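Local coordinates for twin-arginine translocation pathway signal protein (Burkholderia phytofirmans, PDB 2RJO), which binds beta-D-galactopyranose in the crystal and is probably the periplasmic sugar-binding component of a bacterial uptake system, at residues 9-14 with 67-72; 88-93 with 109-114; 257-262 with 308-313. One frame throughout, in Å; residues are numbered along the deposited sequence.

Interaction 1. Residues 9-14 with 67-72; sequences ACSFRS and LNVDPN. With GAL (beta-D-galactopyranose), chain B; SO4 (sulfate ion), chain D.
Arg13 turns its guanidinium side-on to Asn72 and grips it with two nitrogens. NE donates to OD1 of Asn72 at 2.8 Å, and NH2 donates to the backbone O of Asn72 at 3.0 Å, the latter nearly straight (174°) and in the guanidinium plane. On its other side the Asn72 amide is held through ND2, hydrogen-bonded to Ser47. Behind this pair the two chains run as parallel strands: Asn68 N donates to Ala9 O, Ser11 N to Asn68 O, and Asp70 N to Ser11 O. These strands belong to the parallel part of the mixed sheet in the N-terminal lobe of a periplasmic binding protein fold, and the ligand meets the chain where they end. GAL O6 lies between Arg13 and Asp70, receiving a bond from Arg13 NH2 at 3.0 Å and donating to Asp70 OD1 at 2.8 Å; OD2 of Asp70 is bonded to Tyr20. Arg13 NH1 reaches O2 of the sulfate, probably from the crystallisation liquor, at 2.8 Å. Two waters bind Asp70 O, one bonded also to Ser11 OG, the other lying over the guanidinium centre. Apolar packing lines one face of the sheet, where Leu67 CD1 touches Ala9 CB at 3.9 Å and Val69 CG2, anti to its backbone N, presses on Ser11 CB at 3.5 Å.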
loop_
_atom_site.group_PDB
_atom_site.type_symbol
_atom_site.label_atom_id
_atom_site.label_comp_id
_atom_site.label_asym_id
_atom_site.label_seq_id
_atom_site.Cartn_x
_atom_site.Cartn_y
_atom_site.Cartn_z
ATOM N N ALA A 9 -8.022 16.159 3.901
ATOM C CA ALA A 9 -7.894 15.131 4.928
ATOM C C ALA A 9 -7.370 13.828 4.348
ATOM O O ALA A 9 -7.616 13.507 3.185
ATOM C CB ALA A 9 -9.223 14.896 5.600
ATOM N N CYS A 10 -6.637 13.082 5.169
ATOM C CA CYS A 10 -6.075 11.807 4.748
ATOM C C CYS A 10 -6.351 10.746 5.812
ATOM O O CYS A 10 -5.953 10.894 6.974
ATOM C CB CYS A 10 -4.573 11.952 4.518
ATOM S SG CYS A 10 -3.787 10.501 3.798
ATOM N N SER A 11 -7.047 9.684 5.414
ATOM C CA SER A 11 -7.389 8.601 6.328
ATOM C C SER A 11 -6.620 7.319 6.037
ATOM O O SER A 11 -6.573 6.850 4.899
ATOM C CB SER A 11 -8.889 8.297 6.268
ATOM O OG SER A 11 -9.199 7.157 7.056
ATOM N N PHE A 12 -6.032 6.748 7.083
ATOM C CA PHE A 12 -5.273 5.512 6.953
ATOM C C PHE A 12 -5.221 4.720 8.260
ATOM O O PHE A 12 -5.598 5.215 9.324
ATOM C CB PHE A 12 -3.868 5.819 6.433
ATOM C CG PHE A 12 -3.173 6.898 7.185
ATOM C CD1 PHE A 12 -2.373 6.597 8.283
ATOM C CD2 PHE A 12 -3.333 8.231 6.812
ATOM C CE1 PHE A 12 -1.733 7.613 9.006
ATOM C CE2 PHE A 12 -2.698 9.258 7.528
ATOM C CZ PHE A 12 -1.899 8.944 8.627
ATOM N N ARG A 13 -4.744 3.487 8.176
ATOM C CA ARG A 13 -4.712 2.611 9.339
ATOM C C ARG A 13 -3.815 3.011 10.513
ATOM O O ARG A 13 -4.321 3.195 11.618
ATOM C CB ARG A 13 -4.392 1.178 8.896
ATOM C CG ARG A 13 -5.055 0.111 9.759
ATOM C CD ARG A 13 -4.913 -1.279 9.181
ATOM N NE ARG A 13 -5.672 -1.490 7.946
ATOM C CZ ARG A 13 -5.158 -1.404 6.723
ATOM N NH1 ARG A 13 -3.873 -1.107 6.558
ATOM N NH2 ARG A 13 -5.924 -1.639 5.661
ATOM N N SER A 14 -2.508 3.158 10.302
ATOM C CA SER A 14 -1.632 3.499 11.427
ATOM C C SER A 14 -0.334 4.233 11.146
ATOM O O SER A 14 0.256 4.097 10.071
ATOM C CB SER A 14 -1.297 2.226 12.198
ATOM O OG SER A 14 -2.487 1.549 12.549
ATOM N N LEU A 67 -10.976 14.327 0.524
ATOM C CA LEU A 67 -10.419 13.184 1.227
ATOM C C LEU A 67 -9.646 12.178 0.374
ATOM O O LEU A 67 -10.101 11.780 -0.698
ATOM C CB LEU A 67 -11.553 12.457 1.944
ATOM C CG LEU A 67 -11.179 11.196 2.714
ATOM C CD1 LEU A 67 -10.314 11.588 3.893
ATOM C CD2 LEU A 67 -12.428 10.490 3.177
ATOM N N ASN A 68 -8.472 11.778 0.860
ATOM C CA ASN A 68 -7.645 10.772 0.192
ATOM C C ASN A 68 -7.548 9.654 1.216
ATOM O O ASN A 68 -6.794 9.763 2.184
ATOM C CB ASN A 68 -6.248 11.311 -0.126
ATOM C CG ASN A 68 -5.391 10.292 -0.856
ATOM O OD1 ASN A 68 -5.913 9.355 -1.451
ATOM N ND2 ASN A 68 -4.072 10.480 -0.827
ATOM N N VAL A 69 -8.308 8.583 1.007
ATOM C CA VAL A 69 -8.350 7.487 1.970
ATOM C C VAL A 69 -7.963 6.084 1.508
ATOM O O VAL A 69 -8.269 5.660 0.392
ATOM C CB VAL A 69 -9.769 7.400 2.601
ATOM C CG1 VAL A 69 -10.810 7.189 1.500
ATOM C CG2 VAL A 69 -9.839 6.267 3.620
ATOM N N ASP A 70 -7.291 5.376 2.409
ATOM C CA ASP A 70 -6.854 3.996 2.221
ATOM C C ASP A 70 -7.811 3.242 3.162
ATOM O O ASP A 70 -7.542 3.124 4.354
ATOM C CB ASP A 70 -5.403 3.845 2.711
ATOM C CG ASP A 70 -4.854 2.425 2.553
ATOM O OD1 ASP A 70 -5.636 1.450 2.579
ATOM O OD2 ASP A 70 -3.620 2.283 2.419
ATOM N N PRO A 71 -8.955 2.754 2.641
ATOM C CA PRO A 71 -9.935 2.025 3.455
ATOM C C PRO A 71 -9.351 0.859 4.244
ATOM O O PRO A 71 -8.648 0.018 3.687
ATOM C CB PRO A 71 -10.964 1.565 2.423
ATOM C CG PRO A 71 -10.944 2.673 1.434
ATOM C CD PRO A 71 -9.453 2.904 1.263
ATOM N N ASN A 72 -9.653 0.830 5.540
ATOM C CA ASN A 72 -9.191 -0.223 6.448
ATOM C C ASN A 72 -9.545 -1.596 5.868
ATOM O O ASN A 72 -8.743 -2.526 5.913
ATOM C CB ASN A 72 -9.846 -0.037 7.821
ATOM C CG ASN A 72 -9.403 -1.070 8.826
ATOM O OD1 ASN A 72 -8.205 -1.247 9.066
ATOM N ND2 ASN A 72 -10.374 -1.759 9.437
HETATM C C1 GAL B . -0.531 -1.371 4.433
HETATM C C2 GAL B . 0.515 -2.045 3.515
HETATM C C3 GAL B . 0.283 -1.565 2.065
HETATM C C4 GAL B . -1.144 -1.953 1.641
HETATM C C5 GAL B . -2.117 -1.260 2.636
HETATM C C6 GAL B . -3.536 -1.626 2.255
HETATM O O1 GAL B . -0.331 -1.828 5.783
HETATM O O2 GAL B . 1.828 -1.670 3.930
HETATM O O3 GAL B . 1.215 -2.190 1.186
HETATM O O4 GAL B . -1.287 -3.370 1.741
HETATM O O5 GAL B . -1.876 -1.728 4.005
HETATM O O6 GAL B . -4.406 -0.982 3.167
HETATM S S SO4 D . -0.818 -1.107 9.158
HETATM O O1 SO4 D . -1.382 -0.039 10.023
HETATM O O2 SO4 D . -1.890 -1.766 8.380
HETATM O O3 SO4 D . -0.085 -2.093 9.991
HETATM O O4 SO4 D . 0.123 -0.484 8.203
HETATM O O HOH W 1 -8.930 4.480 6.401
HETATM O O HOH W 2 -5.594 1.932 5.807
#

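Interaction 2. Residues 88-93 with 109-114; sequences GAYVTT and NYVAHL
Val91 N donates to Asn109 O at 2.8 Å, the first of the backbone bonds that join these two parallel strands. Farther along, Ala112 O receives Thr93 N at 2.8 Å, and Leu114 N donates to Thr93 O in a bond of the same length. Between them the pairing is poorer: Val111 N reaches Val91 O in a weak bond bent to 126°, where the chain kinks through an inverse gamma turn centred on Tyr110. That kink slips the register by one residue, pairing Val91 with Tyr110 but Thr93 with His113.

Among the side chains, Thr93 OG1 gives a weak bond of 3.3 Å to Tyr110 OH. Tyr110 has CG anti to its backbone N (chi1 -168°), and its ring runs beside the neighbouring strand, with CD1 4.2 Å from Val91 CG1 and the hydroxyl level with Thr93. His113 lies on this same face of the sheet. At the start of the strands, Val111 CG2 comes to the edge of the Tyr90 ring, 3.9 Å from CD1, the two side chains crossing at about a right angle.

Gly88, with positive phi, is the C-prime residue of the Schellman motif that ends helix 74-87 and leads into the strand. These are adjacent parallel strands of an alpha/beta lobe of the periplasmic binding protein fold, with helices on both faces: helix 74-87 covers Val91 and Tyr110 through Cys84 and Val81, helix 253-268 packs on Val111 and Leu114 from the other face, and strand 65-69 flanks 90-94 on its far edge.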
loop_
_atom_site.group_PDB
_atom_site.type_symbol
_atom_site.label_atom_id
_atom_site.label_comp_id
_atom_site.label_asym_id
_atom_site.label_seq_id
_atom_site.Cartn_x
_atom_site.Cartn_y
_atom_site.Cartn_z
ATOM N N GLY A 88 -21.328 16.114 -0.619
ATOM C CA GLY A 88 -20.849 16.946 -1.705
ATOM C C GLY A 88 -19.334 17.076 -1.691
ATOM O O GLY A 88 -18.759 17.885 -2.428
ATOM N N ALA A 89 -18.680 16.295 -0.839
ATOM C CA ALA A 89 -17.224 16.321 -0.758
ATOM C C ALA A 89 -16.649 15.467 -1.893
ATOM O O ALA A 89 -17.393 14.791 -2.604
ATOM C CB ALA A 89 -16.776 15.778 0.586
ATOM N N TYR A 90 -15.327 15.501 -2.056
ATOM C CA TYR A 90 -14.651 14.733 -3.099
ATOM C C TYR A 90 -13.698 13.737 -2.451
ATOM O O TYR A 90 -12.961 14.089 -1.525
ATOM C CB TYR A 90 -13.886 15.680 -4.016
ATOM C CG TYR A 90 -14.798 16.531 -4.871
ATOM C CD1 TYR A 90 -15.077 16.171 -6.183
ATOM C CD2 TYR A 90 -15.459 17.641 -4.337
ATOM C CE1 TYR A 90 -15.995 16.877 -6.947
ATOM C CE2 TYR A 90 -16.388 18.359 -5.098
ATOM C CZ TYR A 90 -16.649 17.963 -6.406
ATOM O OH TYR A 90 -17.578 18.630 -7.172
ATOM N N VAL A 91 -13.695 12.501 -2.939
ATOM C CA VAL A 91 -12.847 11.480 -2.339
ATOM C C VAL A 91 -12.096 10.598 -3.323
ATOM O O VAL A 91 -12.596 10.274 -4.399
ATOM C CB VAL A 91 -13.691 10.563 -1.431
ATOM C CG1 VAL A 91 -14.734 9.828 -2.275
ATOM C CG2 VAL A 91 -12.798 9.571 -0.696
ATOM N N THR A 92 -10.893 10.206 -2.925
ATOM C CA THR A 92 -10.042 9.335 -3.720
ATOM C C THR A 92 -9.746 8.115 -2.854
ATOM O O THR A 92 -9.463 8.248 -1.667
ATOM C CB THR A 92 -8.716 10.040 -4.104
ATOM O OG1 THR A 92 -8.962 10.955 -5.178
ATOM C CG2 THR A 92 -7.658 9.026 -4.545
ATOM N N THR A 93 -9.828 6.933 -3.453
ATOM C CA THR A 93 -9.574 5.689 -2.733
ATOM C C THR A 93 -8.225 5.085 -3.101
ATOM O O THR A 93 -7.765 5.219 -4.229
ATOM C CB THR A 93 -10.686 4.650 -3.018
ATOM O OG1 THR A 93 -11.867 5.018 -2.301
ATOM C CG2 THR A 93 -10.260 3.271 -2.566
ATOM N N ASN A 109 -18.149 13.286 -7.315
ATOM C CA ASN A 109 -17.628 13.161 -5.956
ATOM C C ASN A 109 -16.571 12.072 -5.738
ATOM O O ASN A 109 -15.596 12.290 -5.031
ATOM C CB ASN A 109 -18.794 12.973 -4.983
ATOM C CG ASN A 109 -19.827 14.093 -5.088
ATOM O OD1 ASN A 109 -19.712 15.129 -4.430
ATOM N ND2 ASN A 109 -20.823 13.896 -5.938
ATOM N N TYR A 110 -16.761 10.906 -6.338
ATOM C CA TYR A 110 -15.794 9.825 -6.212
ATOM C C TYR A 110 -14.808 10.038 -7.355
ATOM O O TYR A 110 -14.981 9.490 -8.436
ATOM C CB TYR A 110 -16.487 8.475 -6.372
ATOM C CG TYR A 110 -15.650 7.278 -5.991
ATOM C CD1 TYR A 110 -14.301 7.406 -5.656
ATOM C CD2 TYR A 110 -16.216 6.009 -5.968
ATOM C CE1 TYR A 110 -13.542 6.294 -5.306
ATOM C CE2 TYR A 110 -15.476 4.901 -5.624
ATOM C CZ TYR A 110 -14.140 5.042 -5.294
ATOM O OH TYR A 110 -13.421 3.922 -4.948
ATOM N N VAL A 111 -13.782 10.842 -7.097
ATOM C CA VAL A 111 -12.777 11.185 -8.096
ATOM C C VAL A 111 -11.998 10.025 -8.696
ATOM O O VAL A 111 -11.910 9.896 -9.920
ATOM C CB VAL A 111 -11.775 12.191 -7.525
ATOM C CG1 VAL A 111 -10.760 12.568 -8.591
ATOM C CG2 VAL A 111 -12.514 13.412 -7.013
ATOM N N ALA A 112 -11.412 9.185 -7.853
ATOM C CA ALA A 112 -10.652 8.074 -8.394
ATOM C C ALA A 112 -10.206 7.038 -7.375
ATOM O O ALA A 112 -10.205 7.280 -6.173
ATOM C CB ALA A 112 -9.428 8.607 -9.157
ATOM N N HIS A 113 -9.847 5.871 -7.893
ATOM C CA HIS A 113 -9.339 4.768 -7.098
ATOM C C HIS A 113 -7.944 4.506 -7.658
ATOM O O HIS A 113 -7.765 4.404 -8.876
ATOM C CB HIS A 113 -10.202 3.517 -7.272
ATOM C CG HIS A 113 -9.674 2.320 -6.546
ATOM N ND1 HIS A 113 -9.549 2.279 -5.173
ATOM C CD2 HIS A 113 -9.199 1.138 -7.001
ATOM C CE1 HIS A 113 -9.018 1.125 -4.815
ATOM N NE2 HIS A 113 -8.794 0.414 -5.905
ATOM N N LEU A 114 -6.954 4.433 -6.779
ATOM C CA LEU A 114 -5.588 4.182 -7.214
ATOM C C LEU A 114 -5.115 2.857 -6.645
ATOM O O LEU A 114 -5.452 2.497 -5.522
ATOM C CB LEU A 114 -4.655 5.291 -6.731
ATOM C CG LEU A 114 -5.001 6.725 -7.134
ATOM C CD1 LEU A 114 -3.905 7.630 -6.614
ATOM C CD2 LEU A 114 -5.140 6.848 -8.648
#

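Interaction 3. Residues 257-262 with 308-313; sequences GGIGLS and AEWNNL
Ile259 and Trp310 mark the closest approach of the two backbones, CA to CA 5.5 Å, where the 257-262 part of helix 253-268 meets an irregular segment that folds through a type I turn from Glu309 to Asn312. One hydrogen bond joins them: Ser262 OG, held anti to its backbone N (chi1 -176°), donates to Trp310 O at 2.8 Å, approaching from above the carbonyl plane. A serine hydroxyl on the helix flank thus satisfies a carbonyl of the turn.

The indole of Trp310 brings its six-membered ring close against the helix backbone. CZ3 lies 3.3 Å from Gly258 CA, and CH2 is 3.5 Å from the same atom. The bare CA of Gly258 admits the ring this closely: the place of a CB is taken by CH2. CZ3 also comes within 3.3 Å of Ile259 N. Ala308 CB covers one face of the indole, offset toward the rim, so the segment folds partly over its own tryptophan.

Ile259 and Leu313 supply the apolar part. The CD1 tip of Ile259 sits 3.9 Å from CD2 of Leu313 and packs more loosely on Trp310 CE3, at 4.4 Å. The same Leu313 methyl also lies beside the Ser262 hydroxyl.

Phe30 of helix 18-34 meets the Trp310 ring edge-to-face and also touches Ser262, while Leu313 also touches Met263 and Gln266 of helix 253-268. The contact thus packs the loop between helix 296-302 and strand 317-320, near the C-terminal end of the chain, against the helix that covers the sheet face carrying Asn68 and Thr92.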
loop_
_atom_site.group_PDB
_atom_site.type_symbol
_atom_site.label_atom_id
_atom_site.label_comp_id
_atom_site.label_asym_id
_atom_site.label_seq_id
_atom_site.Cartn_x
_atom_site.Cartn_y
_atom_site.Cartn_z
ATOM N N GLY A 257 0.127 9.700 -1.173
ATOM C CA GLY A 257 -0.535 10.576 -0.221
ATOM C C GLY A 257 -0.897 11.954 -0.742
ATOM O O GLY A 257 -1.963 12.491 -0.418
ATOM N N GLY A 258 -0.007 12.533 -1.545
ATOM C CA GLY A 258 -0.256 13.853 -2.084
ATOM C C GLY A 258 -1.071 13.867 -3.358
ATOM O O GLY A 258 -1.980 14.685 -3.496
ATOM N N ILE A 259 -0.755 12.972 -4.288
ATOM C CA ILE A 259 -1.470 12.918 -5.554
ATOM C C ILE A 259 -2.968 12.638 -5.363
ATOM O O ILE A 259 -3.796 13.243 -6.034
ATOM C CB ILE A 259 -0.859 11.848 -6.489
ATOM C CG1 ILE A 259 -1.072 12.257 -7.953
ATOM C CG2 ILE A 259 -1.515 10.485 -6.232
ATOM C CD1 ILE A 259 -0.428 13.574 -8.331
ATOM N N GLY A 260 -3.307 11.736 -4.444
ATOM C CA GLY A 260 -4.706 11.426 -4.192
ATOM C C GLY A 260 -5.503 12.694 -3.933
ATOM O O GLY A 260 -6.571 12.898 -4.519
ATOM N N LEU A 261 -4.971 13.549 -3.059
ATOM C CA LEU A 261 -5.605 14.821 -2.721
ATOM C C LEU A 261 -5.562 15.800 -3.898
ATOM O O LEU A 261 -6.493 16.564 -4.107
ATOM C CB LEU A 261 -4.903 15.462 -1.527
ATOM C CG LEU A 261 -4.965 14.795 -0.155
ATOM C CD1 LEU A 261 -4.109 15.600 0.806
ATOM C CD2 LEU A 261 -6.404 14.720 0.341
ATOM N N SER A 262 -4.466 15.783 -4.649
ATOM C CA SER A 262 -4.328 16.667 -5.793
ATOM C C SER A 262 -5.462 16.402 -6.793
ATOM O O SER A 262 -6.130 17.335 -7.239
ATOM C CB SER A 262 -2.964 16.451 -6.450
ATOM O OG SER A 262 -2.759 17.354 -7.516
ATOM N N ALA A 308 8.009 16.347 -5.656
ATOM C CA ALA A 308 6.550 16.387 -5.539
ATOM C C ALA A 308 5.839 16.873 -6.814
ATOM O O ALA A 308 5.505 18.052 -6.926
ATOM C CB ALA A 308 6.180 17.285 -4.360
ATOM N N GLU A 309 5.587 15.956 -7.751
ATOM C CA GLU A 309 4.942 16.268 -9.033
ATOM C C GLU A 309 3.416 16.390 -8.985
ATOM O O GLU A 309 2.726 16.012 -9.933
ATOM C CB GLU A 309 5.308 15.194 -10.060
ATOM C CG GLU A 309 6.792 15.107 -10.349
ATOM C CD GLU A 309 7.282 16.341 -11.058
ATOM O OE1 GLU A 309 6.899 16.529 -12.238
ATOM O OE2 GLU A 309 8.038 17.124 -10.434
ATOM N N TRP A 310 2.909 16.948 -7.894
ATOM C CA TRP A 310 1.477 17.124 -7.655
ATOM C C TRP A 310 0.639 17.567 -8.865
ATOM O O TRP A 310 -0.481 17.098 -9.058
ATOM C CB TRP A 310 1.298 18.120 -6.510
ATOM C CG TRP A 310 2.137 17.798 -5.272
ATOM C CD1 TRP A 310 2.803 18.693 -4.479
ATOM C CD2 TRP A 310 2.339 16.507 -4.664
ATOM N NE1 TRP A 310 3.399 18.045 -3.425
ATOM C CE2 TRP A 310 3.132 16.707 -3.514
ATOM C CE3 TRP A 310 1.932 15.206 -4.984
ATOM C CZ2 TRP A 310 3.514 15.654 -2.683
ATOM C CZ3 TRP A 310 2.316 14.163 -4.158
ATOM C CH2 TRP A 310 3.097 14.392 -3.024
ATOM N N ASN A 311 1.180 18.478 -9.666
ATOM C CA ASN A 311 0.496 19.007 -10.841
ATOM C C ASN A 311 0.253 17.984 -11.958
ATOM O O ASN A 311 -0.747 18.054 -12.671
ATOM C CB ASN A 311 1.310 20.176 -11.420
ATOM C CG ASN A 311 2.775 19.797 -11.690
ATOM O OD1 ASN A 311 3.627 19.798 -10.777
ATOM N ND2 ASN A 311 3.070 19.445 -12.946
ATOM N N ASN A 312 1.176 17.046 -12.113
ATOM C CA ASN A 312 1.102 16.033 -13.161
ATOM C C ASN A 312 0.321 14.787 -12.717
ATOM O O ASN A 312 0.901 13.722 -12.510
ATOM C CB ASN A 312 2.519 15.631 -13.544
ATOM C CG ASN A 312 2.605 15.095 -14.940
ATOM O OD1 ASN A 312 1.812 14.242 -15.339
ATOM N ND2 ASN A 312 3.575 15.591 -15.704
ATOM N N LEU A 313 -0.998 14.923 -12.619
ATOM C CA LEU A 313 -1.892 13.859 -12.162
ATOM C C LEU A 313 -1.797 12.426 -12.705
ATOM O O LEU A 313 -1.877 11.478 -11.926
ATOM C CB LEU A 313 -3.346 14.327 -12.299
ATOM C CG LEU A 313 -3.684 15.666 -11.626
ATOM C CD1 LEU A 313 -5.181 15.944 -11.716
ATOM C CD2 LEU A 313 -3.245 15.619 -10.182
#

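How the interactions relate
Along the chain the three contacts come in series, each closing before the next opens. Interactions 1 and 2, with centres about 12 Å apart, belong to one sheet: strands 65-69 and 90-94 are neighbours, and Leu67 pairs through its backbone with Tyr90 and Thr92. Interaction 3, its centre about 16 Å from that of interaction 1 and about 14 Å from that of interaction 2, joins helix 253-268, which packs on that sheet, to the loop before strand 317-320. Asn68 ND2 probably bonds Gly257 O and Thr92 OG1 probably bonds Gly260 O. A late part of the chain thus covers the early strands; of the three, only interaction 1 holds residues of the galactose pocket, and the others are structural packing.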